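PDB 6K5J: GH3 beta-N-acetylglucosaminidase from Paenibacillaceae, which catalyses the hydrolytic release of terminal N-acetylglucosamine from beta-linked N-acetylglucosaminides, as a family 3 glycoside hydrolase. Local coordinates for residues A[98-103]-A[367-372]. Sequence-based numbering, arbitrary orientation.
Sequences VVPGNM and RISEKS
Ser369 OG is gripped by the hydroxyl of Ser508 in a hydrogen bond and, more weakly, by the carbonyl oxygen of Val365 one turn back in its own helix, and against this already engaged oxygen lies the ring of Pro100, its CG 3.7 Å from Ser369 OG. The same ring carbon serves the neighbouring residue: Pro100 CG touches Ile368 CG2 at 3.9 Å, and the two side chains cross at about a right angle. In Ile368 it is the short gamma branch, anti to the backbone N, that meets the ring, while Leu105 of helix 102-108 also packs on this isoleucine. Right after the proline, Gly101 forms the N-cap of that helix, and its N is hydrogen-bonded to Glu504 OE1. One turn on from Ser369, Ser372 OG makes a hydrogen bond with Ala104 O, a polar tie between the same two helices. The contact thus sets a loop and helix start of the N-terminal TIM-barrel domain against helix 359-372, which leads into the six-stranded sheet beyond. Across these two segments the join is by van der Waals contact alone: a rigid, buried ring rests on a buried methyl and on a hydroxyl oxygen already hydrogen-bonded to Ser508.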
loop_
_atom_site.group_PDB
_atom_site.type_symbol
_atom_site.label_atom_id
_atom_site.label_comp_id
_atom_site.label_asym_id
_atom_site.label_seq_id
_atom_site.Cartn_x
_atom_site.Cartn_y
_atom_site.Cartn_z
ATOM N N VAL A 98 13.486 -3.733 2.154
ATOM C CA VAL A 98 12.418 -3.653 1.163
ATOM C C VAL A 98 11.743 -5.021 1.145
ATOM O O VAL A 98 12.346 -6.021 0.755
ATOM C CB VAL A 98 12.949 -3.248 -0.218
ATOM C CG1 VAL A 98 11.804 -3.183 -1.233
ATOM C CG2 VAL A 98 13.629 -1.899 -0.128
ATOM N N VAL A 99 10.503 -5.071 1.613
ATOM C CA VAL A 99 9.791 -6.317 1.854
ATOM C C VAL A 99 8.877 -6.569 0.656
ATOM O O VAL A 99 8.320 -5.607 0.113
ATOM C CB VAL A 99 9.026 -6.210 3.183
ATOM C CG1 VAL A 99 7.988 -7.269 3.320
ATOM C CG2 VAL A 99 10.024 -6.233 4.362
ATOM N N PRO A 100 8.688 -7.815 0.215
ATOM C CA PRO A 100 7.730 -8.081 -0.871
ATOM C C PRO A 100 6.326 -7.614 -0.517
ATOM O O PRO A 100 5.909 -7.648 0.643
ATOM C CB PRO A 100 7.773 -9.603 -1.019
ATOM C CG PRO A 100 9.106 -9.989 -0.505
ATOM C CD PRO A 100 9.391 -9.040 0.626
ATOM N N GLY A 101 5.591 -7.196 -1.549
ATOM C CA GLY A 101 4.260 -6.661 -1.376
ATOM C C GLY A 101 3.200 -7.738 -1.515
ATOM O O GLY A 101 3.486 -8.915 -1.714
ATOM N N ASN A 102 1.945 -7.300 -1.431
ATOM C CA ASN A 102 0.852 -8.237 -1.193
ATOM C C ASN A 102 0.715 -9.250 -2.322
ATOM O O ASN A 102 0.678 -10.457 -2.074
ATOM C CB ASN A 102 -0.453 -7.475 -0.968
ATOM C CG ASN A 102 -0.590 -6.991 0.459
ATOM O OD1 ASN A 102 0.398 -6.943 1.210
ATOM N ND2 ASN A 102 -1.811 -6.654 0.852
ATOM N N MET A 103 0.635 -8.792 -3.573
ATOM C CA MET A 103 0.365 -9.781 -4.611
ATOM C C MET A 103 1.570 -10.689 -4.847
ATOM O O MET A 103 1.395 -11.859 -5.199
ATOM C CB MET A 103 -0.086 -9.122 -5.919
ATOM C CG MET A 103 -0.686 -10.169 -6.888
ATOM S SD MET A 103 -1.585 -9.474 -8.295
ATOM C CE MET A 103 -3.055 -8.865 -7.447
ATOM N N ARG A 367 14.260 -15.263 -0.143
ATOM C CA ARG A 367 13.664 -16.586 -0.264
ATOM C C ARG A 367 12.163 -16.506 -0.514
ATOM O O ARG A 367 11.609 -17.368 -1.205
ATOM C CB ARG A 367 13.996 -17.407 0.976
ATOM C CG ARG A 367 15.483 -17.745 1.031
ATOM C CD ARG A 367 15.846 -18.662 2.206
ATOM N NE ARG A 367 17.270 -18.529 2.464
ATOM C CZ ARG A 367 17.782 -17.880 3.500
ATOM N NH1 ARG A 367 16.979 -17.329 4.401
ATOM N NH2 ARG A 367 19.095 -17.785 3.631
ATOM N N ILE A 368 11.496 -15.472 0.006
ATOM C CA ILE A 368 10.081 -15.257 -0.303
ATOM C C ILE A 368 9.888 -15.014 -1.797
ATOM O O ILE A 368 9.031 -15.631 -2.440
ATOM C CB ILE A 368 9.522 -14.085 0.527
ATOM C CG1 ILE A 368 9.551 -14.409 2.026
ATOM C CG2 ILE A 368 8.118 -13.728 0.084
ATOM C CD1 ILE A 368 9.008 -13.289 2.869
ATOM N N SER A 369 10.679 -14.105 -2.373
ATOM C CA SER A 369 10.491 -13.762 -3.778
ATOM C C SER A 369 10.810 -14.933 -4.696
ATOM O O SER A 369 10.217 -15.044 -5.774
ATOM C CB SER A 369 11.359 -12.554 -4.150
ATOM O OG SER A 369 11.099 -11.456 -3.297
ATOM N N GLU A 370 11.749 -15.807 -4.304
ATOM C CA GLU A 370 12.012 -17.008 -5.101
ATOM C C GLU A 370 10.758 -17.862 -5.264
ATOM O O GLU A 370 10.599 -18.540 -6.284
ATOM C CB GLU A 370 13.133 -17.845 -4.471
ATOM C CG GLU A 370 14.510 -17.161 -4.480
ATOM C CD GLU A 370 15.621 -18.037 -3.900
ATOM O OE1 GLU A 370 15.395 -19.245 -3.691
ATOM O OE2 GLU A 370 16.722 -17.506 -3.652
ATOM N N LYS A 371 9.867 -17.855 -4.267
ATOM C CA LYS A 371 8.633 -18.630 -4.343
ATOM C C LYS A 371 7.524 -17.917 -5.108
ATOM O O LYS A 371 6.498 -18.541 -5.400
ATOM C CB LYS A 371 8.125 -18.965 -2.927
ATOM C CG LYS A 371 8.946 -20.015 -2.184
ATOM C CD LYS A 371 8.390 -20.281 -0.768
ATOM C CE LYS A 371 7.258 -21.315 -0.768
ATOM N NZ LYS A 371 6.539 -21.406 0.556
ATOM N N SER A 372 7.708 -16.645 -5.444
ATOM C CA SER A 372 6.656 -15.788 -5.975
ATOM C C SER A 372 6.631 -15.723 -7.503
ATOM O O SER A 372 5.545 -15.723 -8.093
ATOM C CB SER A 372 6.819 -14.374 -5.381
ATOM O OG SER A 372 5.825 -13.477 -5.836
#